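Local coordinates for protein MGS-MChE2 (PDB 5JD6) that probably hydrolyses ester bonds, as an alpha/beta hydrolase of the esterase kind recovered from the metagenome of lagoon sediments, at residues I39-E44 and E240-L245; G9-L14 and V77-Y82. All coordinates share one frame; numbering follows the deposited sequence.

Contact 1: I39-E44 and E240-L245; sequences IDYFPE and EFNQLL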
ATOM      1  N   ILE A  39      -4.622  -5.214  11.426  1.00 35.33           N
ATOM      2  CA  ILE A  39      -4.257  -6.570  11.834  1.00 39.47           C
ATOM      3  C   ILE A  39      -5.137  -7.079  12.980  1.00 46.13           C
ATOM      4  O   ILE A  39      -5.276  -8.281  13.173  1.00 48.73           O
ATOM      5  CB  ILE A  39      -2.770  -6.649  12.267  1.00 51.27           C
ATOM      6  CG1 ILE A  39      -1.862  -6.027  11.209  1.00 52.36           C
ATOM      7  CG2 ILE A  39      -2.340  -8.089  12.503  1.00 53.84           C
ATOM      8  CD1 ILE A  39      -0.482  -5.683  11.734  1.00 54.80           C
ATOM      9  N   ASP A  40      -5.733  -6.170  13.744  1.00 44.42           N
ATOM     10  CA  ASP A  40      -6.570  -6.585  14.868  1.00 47.38           C
ATOM     11  C   ASP A  40      -8.041  -6.700  14.483  1.00 45.78           C
ATOM     12  O   ASP A  40      -8.779  -7.506  15.052  1.00 46.29           O
ATOM     13  CB  ASP A  40      -6.416  -5.613  16.039  1.00 60.58           C
ATOM     14  CG  ASP A  40      -5.164  -5.873  16.852  1.00 78.93           C
ATOM     15  OD1 ASP A  40      -4.646  -7.008  16.799  1.00 78.33           O
ATOM     16  OD2 ASP A  40      -4.701  -4.944  17.547  1.00 93.17           O
ATOM     17  N   TYR A  41      -8.459  -5.903  13.508  1.00 27.05           N
ATOM     18  CA  TYR A  41      -9.869  -5.801  13.151  1.00 36.89           C
ATOM     19  C   TYR A  41     -10.317  -6.861  12.142  1.00 35.80           C
ATOM     20  O   TYR A  41     -11.164  -7.699  12.444  1.00 35.35           O
ATOM     21  CB  TYR A  41     -10.156  -4.403  12.596  1.00 36.18           C
ATOM     22  CG  TYR A  41     -11.607  -4.141  12.266  1.00 33.89           C
ATOM     23  CD1 TYR A  41     -12.511  -3.778  13.257  1.00 40.53           C
ATOM     24  CD2 TYR A  41     -12.070  -4.240  10.961  1.00 34.46           C
ATOM     25  CE1 TYR A  41     -13.839  -3.532  12.957  1.00 43.28           C
ATOM     26  CE2 TYR A  41     -13.395  -3.995  10.650  1.00 39.30           C
ATOM     27  CZ  TYR A  41     -14.274  -3.641  11.653  1.00 46.57           C
ATOM     28  OH  TYR A  41     -15.593  -3.397  11.346  1.00 51.44           O
ATOM     29  N   PHE A  42      -9.735  -6.821  10.949  1.00 35.80           N
ATOM     30  CA  PHE A  42     -10.220  -7.614   9.819  1.00 34.59           C
ATOM     31  C   PHE A  42     -10.042  -9.142   9.882  1.00 29.36           C
ATOM     32  O   PHE A  42     -10.862  -9.865   9.314  1.00 31.73           O
ATOM     33  CB  PHE A  42      -9.579  -7.087   8.535  1.00 21.22           C
ATOM     34  CG  PHE A  42     -10.110  -5.749   8.113  1.00 27.83           C
ATOM     35  CD1 PHE A  42     -11.200  -5.660   7.263  1.00 25.42           C
ATOM     36  CD2 PHE A  42      -9.542  -4.579   8.593  1.00 22.49           C
ATOM     37  CE1 PHE A  42     -11.702  -4.428   6.883  1.00 35.11           C
ATOM     38  CE2 PHE A  42     -10.040  -3.345   8.216  1.00 26.96           C
ATOM     39  CZ  PHE A  42     -11.121  -3.270   7.362  1.00 28.13           C
ATOM     40  N   PRO A  43      -8.987  -9.651  10.546  1.00 34.65           N
ATOM     41  CA  PRO A  43      -8.944 -11.118  10.608  1.00 42.40           C
ATOM     42  C   PRO A  43     -10.081 -11.728  11.425  1.00 47.56           C
ATOM     43  O   PRO A  43     -10.410 -12.898  11.232  1.00 54.49           O
ATOM     44  CB  PRO A  43      -7.592 -11.404  11.270  1.00 39.05           C
ATOM     45  CG  PRO A  43      -7.239 -10.160  11.965  1.00 41.85           C
ATOM     46  CD  PRO A  43      -7.757  -9.060  11.099  1.00 34.20           C
ATOM     47  N   GLU A  44     -10.670 -10.943  12.320  1.00 47.35           N
ATOM     48  CA  GLU A  44     -11.797 -11.413  13.115  1.00 53.89           C
ATOM     49  C   GLU A  44     -13.114 -11.118  12.404  1.00 45.15           C
ATOM     50  O   GLU A  44     -14.193 -11.397  12.927  1.00 42.85           O
ATOM     51  CB  GLU A  44     -11.782 -10.768  14.502  1.00 64.68           C
ATOM     52  CG  GLU A  44     -10.462 -10.925  15.243  1.00 75.19           C
ATOM     53  CD  GLU A  44     -10.172 -12.362  15.642  1.00 87.25           C
ATOM     54  OE1 GLU A  44     -11.110 -13.188  15.640  1.00 94.33           O
ATOM     55  OE2 GLU A  44      -9.001 -12.664  15.954  1.00 89.91           O
ATOM     56  N   GLU A 240     -11.801   4.684  12.638  1.00 47.24           N
ATOM     57  CA  GLU A 240     -12.675   5.093  11.550  1.00 49.97           C
ATOM     58  C   GLU A 240     -12.232   4.486  10.228  1.00 47.59           C
ATOM     59  O   GLU A 240     -13.054   4.233   9.348  1.00 50.41           O
ATOM     60  CB  GLU A 240     -12.712   6.617  11.444  1.00 56.27           C
ATOM     61  CG  GLU A 240     -13.022   7.316  12.757  1.00 71.64           C
ATOM     62  CD  GLU A 240     -13.087   8.823  12.615  1.00 79.74           C
ATOM     63  OE1 GLU A 240     -12.581   9.529  13.514  1.00 79.20           O
ATOM     64  OE2 GLU A 240     -13.645   9.302  11.606  1.00 84.08           O
ATOM     65  N   PHE A 241     -10.930   4.257  10.094  1.00 39.48           N
ATOM     66  CA  PHE A 241     -10.389   3.639   8.893  1.00 36.80           C
ATOM     67  C   PHE A 241     -10.970   2.242   8.717  1.00 35.65           C
ATOM     68  O   PHE A 241     -11.453   1.893   7.639  1.00 34.98           O
ATOM     69  CB  PHE A 241      -8.861   3.574   8.950  1.00 29.66           C
ATOM     70  CG  PHE A 241      -8.231   3.100   7.672  1.00 31.89           C
ATOM     71  CD1 PHE A 241      -7.874   4.004   6.686  1.00 27.60           C
ATOM     72  CD2 PHE A 241      -8.003   1.750   7.453  1.00 29.43           C
ATOM     73  CE1 PHE A 241      -7.298   3.573   5.506  1.00 39.47           C
ATOM     74  CE2 PHE A 241      -7.427   1.311   6.275  1.00 31.54           C
ATOM     75  CZ  PHE A 241      -7.074   2.224   5.301  1.00 36.12           C
ATOM     76  N   ASN A 242     -10.923   1.451   9.784  1.00 29.80           N
ATOM     77  CA  ASN A 242     -11.472   0.102   9.760  1.00 32.16           C
ATOM     78  C   ASN A 242     -12.952   0.107   9.410  1.00 34.54           C
ATOM     79  O   ASN A 242     -13.403  -0.685   8.585  1.00 30.63           O
ATOM     80  CB  ASN A 242     -11.257  -0.593  11.105  1.00 29.62           C
ATOM     81  CG  ASN A 242      -9.809  -0.972  11.342  1.00 38.77           C
ATOM     82  OD1 ASN A 242      -9.050  -1.188  10.399  1.00 43.57           O
ATOM     83  ND2 ASN A 242      -9.421  -1.056  12.608  1.00 31.85           N
ATOM     84  N   GLN A 243     -13.700   1.017  10.028  1.00 34.06           N
ATOM     85  CA  GLN A 243     -15.141   1.094   9.821  1.00 39.45           C
ATOM     86  C   GLN A 243     -15.483   1.537   8.400  1.00 38.46           C
ATOM     87  O   GLN A 243     -16.391   0.987   7.774  1.00 40.25           O
ATOM     88  CB  GLN A 243     -15.777   2.045  10.837  1.00 49.59           C
ATOM     89  CG  GLN A 243     -17.278   1.865  10.991  1.00 63.81           C
ATOM     90  CD  GLN A 243     -17.911   2.941  11.849  1.00 85.25           C
ATOM     91  OE1 GLN A 243     -17.420   4.069  11.913  1.00 91.29           O
ATOM     92  NE2 GLN A 243     -19.002   2.596  12.522  1.00 96.09           N
ATOM     93  N   LEU A 244     -14.757   2.531   7.897  1.00 40.82           N
ATOM     94  CA  LEU A 244     -14.955   3.011   6.531  1.00 41.13           C
ATOM     95  C   LEU A 244     -14.633   1.921   5.516  1.00 38.98           C
ATOM     96  O   LEU A 244     -15.393   1.690   4.575  1.00 29.51           O
ATOM     97  CB  LEU A 244     -14.092   4.245   6.258  1.00 41.57           C
ATOM     98  CG  LEU A 244     -14.548   5.573   6.866  1.00 39.87           C
ATOM     99  CD1 LEU A 244     -13.545   6.673   6.552  1.00 34.28           C
ATOM    100  CD2 LEU A 244     -15.930   5.947   6.362  1.00 43.57           C
ATOM    101  N   LEU A 245     -13.502   1.252   5.718  1.00 34.18           N
ATOM    102  CA  LEU A 245     -13.060   0.197   4.814  1.00 31.37           C
ATOM    103  C   LEU A 245     -13.983  -1.016   4.877  1.00 31.56           C
ATOM    104  O   LEU A 245     -14.304  -1.614   3.847  1.00 31.85           O
ATOM    105  CB  LEU A 245     -11.623  -0.219   5.139  1.00 24.03           C
ATOM    106  CG  LEU A 245     -11.038  -1.339   4.275  1.00 22.51           C
ATOM    107  CD1 LEU A 245     -11.165  -0.986   2.801  1.00 22.52           C
ATOM    108  CD2 LEU A 245      -9.585  -1.606   4.643  1.00 21.57           C
TER
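Tyr41 and Asn242 mark the closest approach of the two backbones, their CA atoms 7.0 Å apart, where helix 36-41 and the residues after it come beside a turn of helix 238-252. The junction illustrates how an asparagine amide can lie flat along one aromatic ring and meet the edge of a second. In Tyr41, CG anti to the backbone N (chi1 -176°) carries the ring out to the neighbouring helix, which meets one of its faces. Over that face sits Asn242 CB, 3.8 Å from the ring centroid, in a CH-pi contact. The amide beyond it lies almost parallel to the ring, the planes 8° apart, and slides back along the tyrosine until Asn242 ND2 is 3.4 Å from Tyr41 CB. The other amide atom meets Phe42 differently: Asn242 OD1 comes in at the edge, near the ring plane, 3.2 Å from Phe42 CE2, with amide and ring planes 79° apart. Further along the ring, Leu245 CD2 touches Phe42 CZ at 3.5 Å, the two apolar side chains crossing at about a right angle. No hydrogen bond joins the segments; Asn242 ND2 donates to Gly37 O, while Tyr41 OH pairs with His246 ND1. The buried amide thus has its nitrogen secured to the backbone of the first helix, and its partly negative oxygen faces the slightly positive hydrogen edge of Phe42, likely resisting an amide flip.

Contact 2: G9-L14 and V77-Y82; sequences GKFTYL and VDFKGY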
ATOM      1  N   GLY A   9      11.223 -19.131   2.372  1.00 25.07           N
ATOM      2  CA  GLY A   9      12.079 -18.768   1.260  1.00 25.44           C
ATOM      3  C   GLY A   9      12.632 -17.369   1.445  1.00 22.40           C
ATOM      4  O   GLY A   9      13.149 -17.038   2.510  1.00 37.62           O
ATOM      5  N   LYS A  10      12.518 -16.544   0.411  1.00 30.54           N
ATOM      6  CA  LYS A  10      13.002 -15.171   0.477  1.00 22.21           C
ATOM      7  C   LYS A  10      11.918 -14.228   0.985  1.00 34.65           C
ATOM      8  O   LYS A  10      12.155 -13.031   1.150  1.00 33.48           O
ATOM      9  CB  LYS A  10      13.498 -14.709  -0.895  1.00 23.10           C
ATOM     10  CG  LYS A  10      12.411 -14.640  -1.957  1.00 23.22           C
ATOM     11  CD  LYS A  10      12.938 -14.027  -3.244  1.00 30.79           C
ATOM     12  CE  LYS A  10      11.846 -13.917  -4.293  1.00 38.59           C
ATOM     13  NZ  LYS A  10      12.341 -13.268  -5.540  1.00 44.54           N
ATOM     14  N   PHE A  11      10.729 -14.771   1.233  1.00 32.32           N
ATOM     15  CA  PHE A  11       9.595 -13.961   1.666  1.00 25.30           C
ATOM     16  C   PHE A  11       9.459 -13.895   3.185  1.00 27.50           C
ATOM     17  O   PHE A  11       9.291 -14.917   3.852  1.00 28.34           O
ATOM     18  CB  PHE A  11       8.295 -14.495   1.067  1.00 20.10           C
ATOM     19  CG  PHE A  11       8.213 -14.363  -0.426  1.00 22.64           C
ATOM     20  CD1 PHE A  11       8.178 -13.115  -1.024  1.00 20.23           C
ATOM     21  CD2 PHE A  11       8.154 -15.490  -1.231  1.00 22.40           C
ATOM     22  CE1 PHE A  11       8.095 -12.991  -2.396  1.00 24.77           C
ATOM     23  CE2 PHE A  11       8.073 -15.374  -2.605  1.00 19.34           C
ATOM     24  CZ  PHE A  11       8.043 -14.123  -3.189  1.00 27.47           C
ATOM     25  N   THR A  12       9.532 -12.680   3.720  1.00 24.46           N
ATOM     26  CA  THR A  12       9.242 -12.427   5.125  1.00 25.75           C
ATOM     27  C   THR A  12       7.952 -11.620   5.223  1.00 26.11           C
ATOM     28  O   THR A  12       7.830 -10.564   4.601  1.00 28.16           O
ATOM     29  CB  THR A  12      10.390 -11.668   5.818  1.00 25.63           C
ATOM     30  OG1 THR A  12      11.600 -12.432   5.723  1.00 33.41           O
ATOM     31  CG2 THR A  12      10.065 -11.421   7.284  1.00 22.21           C
ATOM     32  N   TYR A  13       6.987 -12.112   5.994  1.00 22.09           N
ATOM     33  CA  TYR A  13       5.686 -11.452   6.069  1.00 18.40           C
ATOM     34  C   TYR A  13       4.909 -11.787   7.340  1.00 27.64           C
ATOM     35  O   TYR A  13       5.096 -12.846   7.937  1.00 19.76           O
ATOM     36  CB  TYR A  13       4.844 -11.817   4.842  1.00 27.32           C
ATOM     37  CG  TYR A  13       4.497 -13.287   4.732  1.00 19.76           C
ATOM     38  CD1 TYR A  13       5.425 -14.207   4.257  1.00 17.46           C
ATOM     39  CD2 TYR A  13       3.239 -13.751   5.091  1.00 17.45           C
ATOM     40  CE1 TYR A  13       5.112 -15.549   4.154  1.00 17.92           C
ATOM     41  CE2 TYR A  13       2.916 -15.090   4.989  1.00 18.01           C
ATOM     42  CZ  TYR A  13       3.856 -15.985   4.520  1.00 27.36           C
ATOM     43  OH  TYR A  13       3.539 -17.323   4.418  1.00 24.60           O
ATOM     44  N   LEU A  14       4.041 -10.865   7.748  1.00 19.39           N
ATOM     45  CA  LEU A  14       3.101 -11.123   8.831  1.00 25.91           C
ATOM     46  C   LEU A  14       1.833 -11.751   8.275  1.00 23.06           C
ATOM     47  O   LEU A  14       1.377 -11.395   7.188  1.00 23.58           O
ATOM     48  CB  LEU A  14       2.753  -9.841   9.591  1.00 27.58           C
ATOM     49  CG  LEU A  14       3.800  -9.224  10.517  1.00 39.12           C
ATOM     50  CD1 LEU A  14       3.165  -8.134  11.367  1.00 43.03           C
ATOM     51  CD2 LEU A  14       4.449 -10.280  11.395  1.00 42.10           C
ATOM     52  N   VAL A  77       2.132 -13.047  -4.349  1.00 17.45           N
ATOM     53  CA  VAL A  77       0.761 -13.528  -4.482  1.00 21.31           C
ATOM     54  C   VAL A  77       0.727 -14.868  -5.213  1.00 26.40           C
ATOM     55  O   VAL A  77       0.002 -15.782  -4.816  1.00 21.54           O
ATOM     56  CB  VAL A  77      -0.127 -12.510  -5.227  1.00 19.85           C
ATOM     57  CG1 VAL A  77      -1.539 -13.052  -5.387  1.00 23.35           C
ATOM     58  CG2 VAL A  77      -0.144 -11.182  -4.486  1.00 16.64           C
ATOM     59  N   ASP A  78       1.520 -14.977  -6.275  1.00 29.33           N
ATOM     60  CA  ASP A  78       1.633 -16.227  -7.023  1.00 33.14           C
ATOM     61  C   ASP A  78       2.165 -17.344  -6.132  1.00 33.35           C
ATOM     62  O   ASP A  78       1.660 -18.465  -6.163  1.00 42.87           O
ATOM     63  CB  ASP A  78       2.540 -16.054  -8.244  1.00 37.45           C
ATOM     64  CG  ASP A  78       1.944 -15.129  -9.288  1.00 54.53           C
ATOM     65  OD1 ASP A  78       0.707 -14.953  -9.294  1.00 61.23           O
ATOM     66  OD2 ASP A  78       2.714 -14.581 -10.106  1.00 54.49           O
ATOM     67  N   PHE A  79       3.187 -17.026  -5.343  1.00 35.50           N
ATOM     68  CA  PHE A  79       3.739 -17.972  -4.380  1.00 32.85           C
ATOM     69  C   PHE A  79       2.668 -18.462  -3.413  1.00 38.12           C
ATOM     70  O   PHE A  79       2.607 -19.646  -3.081  1.00 36.94           O
ATOM     71  CB  PHE A  79       4.893 -17.337  -3.599  1.00 26.58           C
ATOM     72  CG  PHE A  79       5.097 -17.935  -2.239  1.00 21.58           C
ATOM     73  CD1 PHE A  79       5.561 -19.230  -2.105  1.00 23.70           C
ATOM     74  CD2 PHE A  79       4.830 -17.201  -1.094  1.00 29.20           C
ATOM     75  CE1 PHE A  79       5.737 -19.790  -0.861  1.00 28.76           C
ATOM     76  CE2 PHE A  79       5.018 -17.756   0.160  1.00 24.48           C
ATOM     77  CZ  PHE A  79       5.476 -19.053   0.275  1.00 23.69           C
ATOM     78  N   LYS A  80       1.826 -17.540  -2.964  1.00 34.95           N
ATOM     79  CA  LYS A  80       0.741 -17.872  -2.052  1.00 32.05           C
ATOM     80  C   LYS A  80      -0.345 -18.688  -2.750  1.00 39.49           C
ATOM     81  O   LYS A  80      -1.113 -19.396  -2.101  1.00 47.27           O
ATOM     82  CB  LYS A  80       0.145 -16.600  -1.451  1.00 20.03           C
ATOM     83  CG  LYS A  80       0.788 -16.190  -0.141  1.00 18.79           C
ATOM     84  CD  LYS A  80       0.564 -17.265   0.907  1.00 36.79           C
ATOM     85  CE  LYS A  80       1.281 -16.943   2.201  1.00 30.61           C
ATOM     86  NZ  LYS A  80       1.084 -18.019   3.212  1.00 32.01           N
ATOM     87  N   GLY A  81      -0.401 -18.585  -4.075  1.00 31.43           N
ATOM     88  CA  GLY A  81      -1.347 -19.359  -4.858  1.00 32.77           C
ATOM     89  C   GLY A  81      -2.737 -18.753  -4.915  1.00 38.80           C
ATOM     90  O   GLY A  81      -3.720 -19.456  -5.142  1.00 48.81           O
ATOM     91  N   TYR A  82      -2.818 -17.442  -4.707  1.00 33.60           N
ATOM     92  CA  TYR A  82      -4.092 -16.737  -4.776  1.00 32.09           C
ATOM     93  C   TYR A  82      -4.436 -16.367  -6.213  1.00 36.94           C
ATOM     94  O   TYR A  82      -3.580 -15.902  -6.965  1.00 37.22           O
ATOM     95  CB  TYR A  82      -4.058 -15.475  -3.912  1.00 31.76           C
ATOM     96  CG  TYR A  82      -3.868 -15.740  -2.438  1.00 30.74           C
ATOM     97  CD1 TYR A  82      -4.542 -16.775  -1.806  1.00 32.70           C
ATOM     98  CD2 TYR A  82      -3.013 -14.954  -1.677  1.00 30.10           C
ATOM     99  CE1 TYR A  82      -4.371 -17.019  -0.458  1.00 39.35           C
ATOM    100  CE2 TYR A  82      -2.836 -15.191  -0.328  1.00 38.23           C
ATOM    101  CZ  TYR A  82      -3.516 -16.225   0.275  1.00 50.42           C
ATOM    102  OH  TYR A  82      -3.342 -16.466   1.617  1.00 64.86           O
TER
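Phe11 lays its CD2 corner over one face of the Phe79 ring, 3.7 Å from Phe79 CD2. The two rings are nearly parallel, with planes at 20°, but they are slid so far apart, centroids 5.2 Å from each other, that little true stacking remains. The neighbouring ring atom, Phe11 CE2, lies 3.9 Å from Phe79 CB. Phe11 is further enclosed by edge-to-face contacts with Tyr72 and Phe76, both earlier on helix 66-80, which carries Phe79. One strand position is skipped before the next contact, and here the bond is polar: Lys80 NZ donates to Tyr13 OH at 2.8 Å. With CG between backbone N and carbonyl carbon (chi1 64°), the Tyr13 ring carries its hydroxyl to the lysine, which comes from the opposite direction, bent at chi2, with Lys80 CE 3.6 Å from Tyr13 CZ. Glu8 and Glu15 make weak hydrogen bonds with the same hydroxyl, and Glu15 also forms a weak, long ion pair with Lys80, so the tyrosine oxygen sits within a small charged cluster. A phenylalanine in place of Tyr13 would probably leave the Lys80 ammonium without its close neutral acceptor and free its end to swing. A Schellman motif ends the helix: Tyr82 N bonds to Val77 O, with Gly81 as its positive-phi C-prime residue. Here an early antiparallel strand of an alpha/beta hydrolase sheet is covered by helix 66-80.

How the contacts relate
From the N terminus, the chain first lays down 9-14 in an edge hairpin, then reaches 39-44 after strand 20-25. Contact 2 closes the first loop when the chain, having added strand 47-52, arrives at 77-82. Contact 1 closes much later, at 240-245, after the rest of the sheet has been built. The two loops therefore cross rather than nest. Their centres lie about 22 Å apart, although their nearest atoms come within about 4 Å without touching. Strand 47-52 has a side chain in each neighbourhood: Leu50 touches Tyr13 and Lys80, Ile51 touches Ile39. Contact 2 thus fastens the antiparallel edge to one face, and contact 1 unites early and C-terminal helices on the other.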